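Local atomic coordinates of glutaredoxin (Grx-1) (Archaeoglobus fulgidus, PDB entry 3IC4), a protein that probably transfers electrons in thiol-disulfide exchange, as a small glutaredoxin-family protein with the thioredoxin fold. Residues Ala12-Tyr17 with Glu30-Glu35; Lys26-Phe31 with Glu84-Leu89; Val68-Lys73 with His77-Asn82. One frame throughout, in Å; residues are numbered along the deposited sequence.

Interaction 1. Residues Ala12-Tyr17 with Glu30-Glu35; sequences AEVLMY and EFLKRE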
loop_
_atom_site.group_PDB
_atom_site.type_symbol
_atom_site.label_atom_id
_atom_site.label_comp_id
_atom_site.label_asym_id
_atom_site.label_seq_id
_atom_site.Cartn_x
_atom_site.Cartn_y
_atom_site.Cartn_z
ATOM N N ALA A 12 8.604 -0.391 6.293
ATOM C CA ALA A 12 8.659 0.784 5.373
ATOM C C ALA A 12 8.134 2.026 6.104
ATOM O O ALA A 12 7.151 1.941 6.828
ATOM C CB ALA A 12 7.824 0.554 4.085
ATOM N N GLU A 13 8.696 3.208 5.825
ATOM C CA GLU A 13 8.092 4.445 6.378
ATOM C C GLU A 13 6.777 4.677 5.698
ATOM O O GLU A 13 5.797 4.977 6.379
ATOM C CB GLU A 13 8.979 5.676 6.226
ATOM C CG GLU A 13 10.228 5.694 7.167
ATOM C CD GLU A 13 9.958 5.567 8.721
ATOM O OE1 GLU A 13 9.072 6.314 9.260
ATOM O OE2 GLU A 13 10.671 4.745 9.401
ATOM N N VAL A 14 6.749 4.474 4.379
ATOM C CA VAL A 14 5.497 4.536 3.607
ATOM C C VAL A 14 5.323 3.263 2.747
ATOM O O VAL A 14 6.228 2.830 2.042
ATOM C CB VAL A 14 5.476 5.791 2.714
ATOM C CG1 VAL A 14 4.233 5.837 1.891
ATOM C CG2 VAL A 14 5.588 7.009 3.568
ATOM N N LEU A 15 4.144 2.652 2.856
ATOM C CA LEU A 15 3.861 1.430 2.103
ATOM C C LEU A 15 2.551 1.576 1.350
ATOM O O LEU A 15 1.542 1.955 1.935
ATOM C CB LEU A 15 3.720 0.244 3.088
ATOM C CG LEU A 15 3.427 -1.119 2.460
ATOM C CD1 LEU A 15 4.543 -1.580 1.544
ATOM C CD2 LEU A 15 3.164 -2.190 3.521
HETATM N N MSE A 16 2.603 1.226 0.067
HETATM C CA MSE A 16 1.403 1.097 -0.753
HETATM C C MSE A 16 1.069 -0.352 -1.087
HETATM O O MSE A 16 1.946 -1.131 -1.517
HETATM C CB MSE A 16 1.618 1.871 -2.048
HETATM C CG MSE A 16 0.446 1.898 -2.931
HETATM SE SE MSE A 16 0.894 2.703 -4.622
HETATM C CE MSE A 16 -0.105 1.534 -5.792
ATOM N N TYR A 17 -0.218 -0.676 -0.950
ATOM C CA TYR A 17 -0.781 -1.932 -1.432
ATOM C C TYR A 17 -1.635 -1.611 -2.654
ATOM O O TYR A 17 -2.452 -0.699 -2.627
ATOM C CB TYR A 17 -1.689 -2.540 -0.396
ATOM C CG TYR A 17 -1.043 -2.935 0.879
ATOM C CD1 TYR A 17 -0.554 -4.230 1.070
ATOM C CD2 TYR A 17 -0.959 -2.023 1.943
ATOM C CE1 TYR A 17 -0.006 -4.595 2.306
ATOM C CE2 TYR A 17 -0.421 -2.403 3.166
ATOM C CZ TYR A 17 0.053 -3.667 3.319
ATOM O OH TYR A 17 0.558 -3.986 4.528
ATOM N N GLU A 30 2.389 7.061 -9.001
ATOM C CA GLU A 30 2.984 8.250 -9.589
ATOM C C GLU A 30 2.981 9.415 -8.600
ATOM O O GLU A 30 3.927 10.192 -8.563
ATOM C CB GLU A 30 2.302 8.588 -10.915
ATOM C CG GLU A 30 2.493 7.451 -11.992
ATOM C CD GLU A 30 3.926 7.202 -12.384
ATOM O OE1 GLU A 30 4.784 8.143 -12.364
ATOM O OE2 GLU A 30 4.263 6.039 -12.774
ATOM N N PHE A 31 1.932 9.520 -7.783
ATOM C CA PHE A 31 1.935 10.519 -6.722
ATOM C C PHE A 31 3.120 10.355 -5.797
ATOM O O PHE A 31 3.786 11.320 -5.444
ATOM C CB PHE A 31 0.618 10.480 -5.916
ATOM C CG PHE A 31 0.624 11.391 -4.690
ATOM C CD1 PHE A 31 0.306 12.722 -4.797
ATOM C CD2 PHE A 31 1.017 10.914 -3.468
ATOM C CE1 PHE A 31 0.419 13.569 -3.690
ATOM C CE2 PHE A 31 1.114 11.738 -2.382
ATOM C CZ PHE A 31 0.839 13.052 -2.502
ATOM N N LEU A 32 3.309 9.124 -5.324
ATOM C CA LEU A 32 4.361 8.812 -4.355
ATOM C C LEU A 32 5.703 9.043 -4.975
ATOM O O LEU A 32 6.605 9.562 -4.320
ATOM C CB LEU A 32 4.221 7.369 -3.843
ATOM C CG LEU A 32 2.988 7.096 -2.964
ATOM C CD1 LEU A 32 2.903 5.632 -2.701
ATOM C CD2 LEU A 32 2.982 7.942 -1.710
ATOM N N LYS A 33 5.850 8.705 -6.252
ATOM C CA LYS A 33 7.140 8.930 -6.928
ATOM C C LYS A 33 7.500 10.382 -6.968
ATOM O O LYS A 33 8.673 10.755 -6.783
ATOM C CB LYS A 33 7.111 8.400 -8.367
ATOM C CG LYS A 33 7.166 6.897 -8.404
ATOM C CD LYS A 33 6.780 6.153 -9.700
ATOM C CE LYS A 33 7.466 6.518 -10.908
ATOM N NZ LYS A 33 7.053 5.579 -12.040
ATOM N N ARG A 34 6.513 11.195 -7.312
ATOM C CA ARG A 34 6.671 12.638 -7.469
ATOM C C ARG A 34 6.934 13.295 -6.098
ATOM O O ARG A 34 7.723 14.240 -5.965
ATOM C CB ARG A 34 5.417 13.178 -8.166
ATOM C CG ARG A 34 5.404 14.650 -8.364
ATOM C CD ARG A 34 4.621 15.077 -9.611
ATOM N NE ARG A 34 4.858 16.531 -9.855
ATOM C CZ ARG A 34 5.773 17.118 -10.660
ATOM N NH1 ARG A 34 6.633 16.411 -11.417
ATOM N NH2 ARG A 34 5.816 18.463 -10.730
ATOM N N GLU A 35 6.330 12.734 -5.057
ATOM C CA GLU A 35 6.475 13.260 -3.715
ATOM C C GLU A 35 7.911 13.207 -3.209
ATOM O O GLU A 35 8.344 14.057 -2.402
ATOM C CB GLU A 35 5.500 12.533 -2.761
ATOM C CG GLU A 35 5.252 13.215 -1.442
ATOM C CD GLU A 35 4.570 14.599 -1.482
ATOM O OE1 GLU A 35 3.983 15.038 -2.510
ATOM O OE2 GLU A 35 4.641 15.284 -0.416
#
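The packing of Leu32 against Val14 and Met16 belongs to the beta-alpha-beta unit at the start of the thioredoxin fold, where helix 23-35 lies over strand 15-18. Leu32 points toward segment 12-17 and divides its two methyls between Val14 and Met16. Its CD1 branch meets Met16, a selenomethionine in this model, and sits 4.0 Å from Met16 CB and at the same distance from Met16 SE. One methyl therefore rests against both the root of that chain and its selenium. The Met16 chain can reach this far because CG lies anti to the backbone N (chi1 -176°): it leaves the strand straight for the helix and bends only at chi3. The other branch, Leu32 CD2, faces Val14 CG1 more loosely, at 4.4 Å.

Val14 and Met16 lie two residues apart and offer their side chains to the same helix, while Leu15 between them points away. The backbone of Met16 is hydrogen-bonded to Glu40 and Ile42, in the parallel strand at the far end of this beta-alpha-beta crossover, so the residue that meets the helix is also bonded to the neighbouring parallel strand. No hydrogen bond passes between segments 12-17 and 30-35, and Met16 and Leu32 stand with their CA atoms 9.0 Å apart, a spacing bridged by the two side chains. Phe39, in the loop after the helix, touches both Val14 and Leu32, and Ile90 of helix 83-91 also packs on Val14.

The charged groups of the helix are kept off this interface. Lys33 NZ forms a salt bridge with Glu30 OE2 at 2.9 Å, within the helix, approaching from the syn side but 31° out of the carboxylate plane, and Glu35 forms a salt bridge with Arg91.

Interaction 2. Residues Lys26-Phe31 with Glu84-Leu89; sequences KRTLEF and EKLKEL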
loop_
_atom_site.group_PDB
_atom_site.type_symbol
_atom_site.label_atom_id
_atom_site.label_comp_id
_atom_site.label_asym_id
_atom_site.label_seq_id
_atom_site.Cartn_x
_atom_site.Cartn_y
_atom_site.Cartn_z
ATOM N N LYS A 26 -2.127 2.945 -10.119
ATOM C CA LYS A 26 -1.108 3.618 -10.976
ATOM C C LYS A 26 -0.946 5.093 -10.628
ATOM O O LYS A 26 0.166 5.594 -10.531
ATOM C CB LYS A 26 -1.438 3.491 -12.468
ATOM C CG LYS A 26 -1.305 2.106 -13.049
ATOM C CD LYS A 26 -1.724 2.058 -14.519
ATOM C CE LYS A 26 -1.828 0.658 -15.017
ATOM N NZ LYS A 26 -2.045 0.693 -16.440
ATOM N N ARG A 27 -2.052 5.806 -10.507
ATOM C CA ARG A 27 -2.055 7.229 -10.165
ATOM C C ARG A 27 -1.384 7.474 -8.785
ATOM O O ARG A 27 -0.589 8.369 -8.592
ATOM C CB ARG A 27 -3.478 7.791 -10.183
ATOM C CG ARG A 27 -4.012 8.090 -11.555
ATOM C CD ARG A 27 -5.378 8.779 -11.489
ATOM N NE ARG A 27 -6.432 7.802 -11.364
ATOM C CZ ARG A 27 -6.977 7.124 -12.375
ATOM N NH1 ARG A 27 -7.958 6.271 -12.114
ATOM N NH2 ARG A 27 -6.602 7.241 -13.641
ATOM N N THR A 28 -1.744 6.626 -7.832
ATOM C CA THR A 28 -1.188 6.731 -6.489
ATOM C C THR A 28 0.331 6.471 -6.498
ATOM O O THR A 28 1.077 7.183 -5.856
ATOM C CB THR A 28 -1.869 5.719 -5.551
ATOM O OG1 THR A 28 -3.274 5.941 -5.599
ATOM C CG2 THR A 28 -1.382 5.839 -4.082
ATOM N N LEU A 29 0.780 5.473 -7.261
ATOM C CA LEU A 29 2.211 5.214 -7.413
ATOM C C LEU A 29 2.953 6.445 -7.966
ATOM O O LEU A 29 4.023 6.821 -7.493
ATOM C CB LEU A 29 2.413 3.986 -8.326
ATOM C CG LEU A 29 3.892 3.624 -8.627
ATOM C CD1 LEU A 29 4.437 2.874 -7.473
ATOM C CD2 LEU A 29 4.072 2.825 -9.901
ATOM N N GLU A 30 2.389 7.061 -9.001
ATOM C CA GLU A 30 2.984 8.250 -9.589
ATOM C C GLU A 30 2.981 9.415 -8.600
ATOM O O GLU A 30 3.927 10.192 -8.563
ATOM C CB GLU A 30 2.302 8.588 -10.915
ATOM C CG GLU A 30 2.493 7.451 -11.992
ATOM C CD GLU A 30 3.926 7.202 -12.384
ATOM O OE1 GLU A 30 4.784 8.143 -12.364
ATOM O OE2 GLU A 30 4.263 6.039 -12.774
ATOM N N PHE A 31 1.932 9.520 -7.783
ATOM C CA PHE A 31 1.935 10.519 -6.722
ATOM C C PHE A 31 3.120 10.355 -5.797
ATOM O O PHE A 31 3.786 11.320 -5.444
ATOM C CB PHE A 31 0.618 10.480 -5.916
ATOM C CG PHE A 31 0.624 11.391 -4.690
ATOM C CD1 PHE A 31 0.306 12.722 -4.797
ATOM C CD2 PHE A 31 1.017 10.914 -3.468
ATOM C CE1 PHE A 31 0.419 13.569 -3.690
ATOM C CE2 PHE A 31 1.114 11.738 -2.382
ATOM C CZ PHE A 31 0.839 13.052 -2.502
ATOM N N GLU A 84 -5.346 15.202 -1.924
ATOM C CA GLU A 84 -5.341 15.993 -0.710
ATOM C C GLU A 84 -5.042 15.100 0.504
ATOM O O GLU A 84 -4.187 15.413 1.307
ATOM C CB GLU A 84 -6.708 16.690 -0.555
ATOM C CG GLU A 84 -7.147 17.633 -1.746
ATOM C CD GLU A 84 -7.101 17.008 -3.223
ATOM O OE1 GLU A 84 -7.744 15.926 -3.499
ATOM O OE2 GLU A 84 -6.420 17.643 -4.108
ATOM N N LYS A 85 -5.725 13.975 0.609
ATOM C CA LYS A 85 -5.531 13.043 1.710
ATOM C C LYS A 85 -4.147 12.413 1.689
ATOM O O LYS A 85 -3.524 12.258 2.744
ATOM C CB LYS A 85 -6.600 11.949 1.689
ATOM C CG LYS A 85 -7.981 12.427 2.211
ATOM C CD LYS A 85 -8.886 11.232 2.584
ATOM C CE LYS A 85 -9.567 10.640 1.346
ATOM N NZ LYS A 85 -10.851 9.780 1.647
ATOM N N LEU A 86 -3.629 12.098 0.500
ATOM C CA LEU A 86 -2.279 11.560 0.408
ATOM C C LEU A 86 -1.221 12.601 0.825
ATOM O O LEU A 86 -0.310 12.269 1.530
ATOM C CB LEU A 86 -2.004 11.001 -1.011
ATOM C CG LEU A 86 -2.777 9.729 -1.426
ATOM C CD1 LEU A 86 -2.767 9.419 -2.965
ATOM C CD2 LEU A 86 -2.222 8.547 -0.682
ATOM N N LYS A 87 -1.356 13.858 0.395
ATOM C CA LYS A 87 -0.424 14.922 0.797
ATOM C C LYS A 87 -0.473 15.093 2.306
ATOM O O LYS A 87 0.545 15.048 2.936
ATOM C CB LYS A 87 -0.772 16.249 0.120
ATOM C CG LYS A 87 -0.486 16.252 -1.376
ATOM C CD LYS A 87 -1.117 17.486 -2.072
ATOM C CE LYS A 87 -1.004 17.370 -3.625
ATOM N NZ LYS A 87 -1.293 18.594 -4.416
ATOM N N GLU A 88 -1.667 15.133 2.896
ATOM C CA GLU A 88 -1.780 15.190 4.354
ATOM C C GLU A 88 -1.101 13.988 5.086
ATOM O O GLU A 88 -0.398 14.161 6.093
ATOM C CB GLU A 88 -3.257 15.299 4.734
ATOM C CG GLU A 88 -3.480 15.317 6.215
ATOM C CD GLU A 88 -2.525 16.243 6.949
ATOM O OE1 GLU A 88 -2.510 17.448 6.591
ATOM O OE2 GLU A 88 -1.806 15.774 7.890
ATOM N N LEU A 89 -1.317 12.774 4.576
ATOM C CA LEU A 89 -0.714 11.589 5.153
ATOM C C LEU A 89 0.807 11.702 5.141
ATOM O O LEU A 89 1.455 11.442 6.144
ATOM C CB LEU A 89 -1.127 10.318 4.396
ATOM C CG LEU A 89 -0.584 8.967 4.903
ATOM C CD1 LEU A 89 -1.172 8.613 6.246
ATOM C CD2 LEU A 89 -0.882 7.889 3.903
#
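Phe31 and Leu86 bring their CA atoms to 8.3 Å where helices 26-31 and 84-89 run in broadly the same direction, 39° apart, with axes 11.5 Å from each other at closest approach. The phenyl ring reaches into that space. Leu86 CB lies over one face, 4.0 Å from the centroid of the Phe31 ring and 29° off its normal, a CH-pi contact. Lys87 comes to the edge instead, its CG 3.6 Å from Phe31 CZ, and its extended chain carries the ammonium past the ring. Phe31 meets both because, with CG anti to the backbone N (chi1 173°), the ring is carried toward helix 84-89. Further along, Leu86 CD1 crosses Thr28 CG2 at about a right angle, 4.0 Å away, while Thr28 OG1 bonds back to His24 O in its own helix. Replacing Phe31 by an alanine is likely to open a gap between the helices and leave Leu86 CB and Lys87 CG without the ring they lie against. With no hydrogen bond or charge pair between them, the contact between these two segments is apolar packing, mostly around one ring.

Interaction 3. Residues Val68-Lys73 with His77-Asn82; sequences VPVVVK and HVLGYN
Leu79 lays its CD1 methyl against Val70 CG2, 3.6 Å away, the two side chains meeting at a slant across neighbouring antiparallel strands. Val70 and Leu79 form a non-hydrogen-bonded pair, as do Val72 and His77, and all four point to the face of the sheet where Ile62 of helix 49-63 packs on Val70, Val72 and His77. Between them, Val71 and Val78 form the hydrogen-bonded pair and turn to the other face, under Leu89 of helix 83-91. Val71 N reaches Val78 O at 3.0 Å, and Val78 N returns to Val71 O at 2.8 Å. Beside that second bond, His77 CB lies 3.4 Å from Val71 O.

This is the beta hairpin that closes the thioredoxin-fold sheet, with strand 76-79 at its edge, and it is preceded by a cis peptide bond between Val68 and Pro69. A cis-proline at this point is a hallmark of thioredoxins and glutaredoxins, where it stands next to the redox-active CxxC; here Pro69 does touch the Cys22-Cys25 motif, which probably has that role. Gly80 and Tyr81, just past strand 76-79, meet the proline in two ways. Gly80 N bonds Pro69 O at 2.8 Å, and Pro69 CG rests 3.7 Å from Tyr81 N, against the peptide that follows the glycine. Gly80 has a positive phi at which a CB would jam against the preceding carbonyl oxygen, so the backbone itself calls for glycine as the chain leaves the strand. Two residues on, Asn82 takes the N-cap position of helix 83-91, its OD1 accepting a bond from Lys85 N.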
loop_
_atom_site.group_PDB
_atom_site.type_symbol
_atom_site.label_atom_id
_atom_site.label_comp_id
_atom_site.label_asym_id
_atom_site.label_seq_id
_atom_site.Cartn_x
_atom_site.Cartn_y
_atom_site.Cartn_z
ATOM N N VAL A 68 -8.396 -1.287 -2.933
ATOM C CA VAL A 68 -7.069 -0.675 -3.089
ATOM C C VAL A 68 -7.233 0.520 -4.051
ATOM O O VAL A 68 -8.248 0.595 -4.733
ATOM C CB VAL A 68 -5.990 -1.698 -3.649
ATOM C CG1 VAL A 68 -5.681 -2.806 -2.602
ATOM C CG2 VAL A 68 -6.516 -2.338 -4.895
ATOM N N PRO A 69 -6.264 1.471 -4.075
ATOM C CA PRO A 69 -4.995 1.462 -3.286
ATOM C C PRO A 69 -5.165 1.745 -1.809
ATOM O O PRO A 69 -6.100 2.400 -1.402
ATOM C CB PRO A 69 -4.176 2.617 -3.916
ATOM C CG PRO A 69 -5.275 3.593 -4.385
ATOM C CD PRO A 69 -6.315 2.669 -4.950
ATOM N N VAL A 70 -4.241 1.211 -0.994
ATOM C CA VAL A 70 -4.115 1.638 0.405
ATOM C C VAL A 70 -2.679 2.085 0.624
ATOM O O VAL A 70 -1.722 1.400 0.219
ATOM C CB VAL A 70 -4.498 0.536 1.414
ATOM C CG1 VAL A 70 -4.166 0.954 2.907
ATOM C CG2 VAL A 70 -5.964 0.212 1.234
ATOM N N VAL A 71 -2.529 3.260 1.174
ATOM C CA VAL A 71 -1.199 3.784 1.523
ATOM C C VAL A 71 -1.186 3.970 3.043
ATOM O O VAL A 71 -2.057 4.595 3.617
ATOM C CB VAL A 71 -0.834 5.093 0.802
ATOM C CG1 VAL A 71 0.577 5.575 1.217
ATOM C CG2 VAL A 71 -0.877 4.887 -0.721
ATOM N N VAL A 72 -0.145 3.410 3.634
ATOM C CA VAL A 72 0.014 3.348 5.082
ATOM C C VAL A 72 1.262 4.080 5.493
ATOM O O VAL A 72 2.353 3.868 4.910
ATOM C CB VAL A 72 0.116 1.902 5.620
ATOM C CG1 VAL A 72 0.138 1.949 7.196
ATOM C CG2 VAL A 72 -1.047 1.068 5.054
ATOM N N LYS A 73 1.115 4.953 6.478
ATOM C CA LYS A 73 2.298 5.587 7.141
ATOM C C LYS A 73 2.062 5.565 8.622
ATOM O O LYS A 73 1.158 6.271 9.108
ATOM C CB LYS A 73 2.469 7.033 6.685
ATOM C CG LYS A 73 3.755 7.671 7.198
ATOM C CD LYS A 73 3.914 9.126 6.862
ATOM C CE LYS A 73 5.079 9.712 7.651
ATOM N NZ LYS A 73 5.668 10.828 6.861
ATOM N N HIS A 77 -3.659 5.729 7.449
ATOM C CA HIS A 77 -3.721 5.227 6.104
ATOM C C HIS A 77 -4.661 6.087 5.264
ATOM O O HIS A 77 -5.438 6.874 5.789
ATOM C CB HIS A 77 -4.191 3.752 6.059
ATOM C CG HIS A 77 -5.650 3.559 6.423
ATOM N ND1 HIS A 77 -6.104 3.465 7.726
ATOM C CD2 HIS A 77 -6.755 3.511 5.634
ATOM C CE1 HIS A 77 -7.423 3.337 7.728
ATOM N NE2 HIS A 77 -7.848 3.369 6.471
ATOM N N VAL A 78 -4.523 5.953 3.951
ATOM C CA VAL A 78 -5.489 6.499 3.002
ATOM C C VAL A 78 -5.945 5.348 2.111
ATOM O O VAL A 78 -5.130 4.597 1.574
ATOM C CB VAL A 78 -4.878 7.713 2.212
ATOM C CG1 VAL A 78 -5.785 8.089 0.977
ATOM C CG2 VAL A 78 -4.612 8.907 3.170
ATOM N N LEU A 79 -7.263 5.214 1.935
ATOM C CA LEU A 79 -7.820 4.221 1.066
ATOM C C LEU A 79 -8.344 5.010 -0.119
ATOM O O LEU A 79 -9.179 5.910 0.034
ATOM C CB LEU A 79 -8.951 3.455 1.772
ATOM C CG LEU A 79 -9.938 2.609 0.966
ATOM C CD1 LEU A 79 -9.203 1.528 0.280
ATOM C CD2 LEU A 79 -11.021 2.035 1.884
ATOM N N GLY A 80 -7.804 4.669 -1.289
ATOM C CA GLY A 80 -8.137 5.299 -2.561
ATOM C C GLY A 80 -7.190 6.417 -2.990
ATOM O O GLY A 80 -6.442 6.964 -2.168
ATOM N N TYR A 81 -7.209 6.744 -4.280
ATOM C CA TYR A 81 -6.466 7.861 -4.779
ATOM C C TYR A 81 -7.157 9.177 -4.487
ATOM O O TYR A 81 -8.240 9.515 -5.052
ATOM C CB TYR A 81 -6.243 7.740 -6.284
ATOM C CG TYR A 81 -5.448 8.875 -6.860
ATOM C CD1 TYR A 81 -4.109 9.025 -6.565
ATOM C CD2 TYR A 81 -6.014 9.799 -7.718
ATOM C CE1 TYR A 81 -3.396 10.062 -7.070
ATOM C CE2 TYR A 81 -5.269 10.808 -8.284
ATOM C CZ TYR A 81 -3.977 10.942 -7.953
ATOM O OH TYR A 81 -3.219 11.958 -8.544
ATOM N N ASN A 82 -6.649 9.889 -3.520
ATOM C CA ASN A 82 -7.152 11.217 -3.191
ATOM C C ASN A 82 -5.944 12.042 -2.897
ATOM O O ASN A 82 -5.266 11.790 -1.903
ATOM C CB ASN A 82 -8.008 11.209 -1.944
ATOM C CG ASN A 82 -8.520 12.625 -1.563
ATOM O OD1 ASN A 82 -7.824 13.417 -0.945
ATOM N ND2 ASN A 82 -9.754 12.919 -1.950
#

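In the fold
Helix 23-35 is common ground for interactions 1 and 2, which share Glu30 and Phe31 and have centres about 7 Å apart; Met16 SE lies 3.9 Å from Thr28 CG2 between them. Interactions 1 and 3 meet in the sheet, where Leu15 O to Val72 N and Tyr17 N to Val70 O, each 2.8 Å, are probable hydrogen bonds. Thr28 packs between interactions 2 and 3, its OG1 3.3 Å from Pro69 CG. Met16 and Pro69 both touch the Cys22-Cys25 motif, the probable redox site, so interactions 1 and 3 border it from strand and cis-proline. Separately, a bound magnesium ion lies about 4 Å from the nearest side-chain atom of Val78.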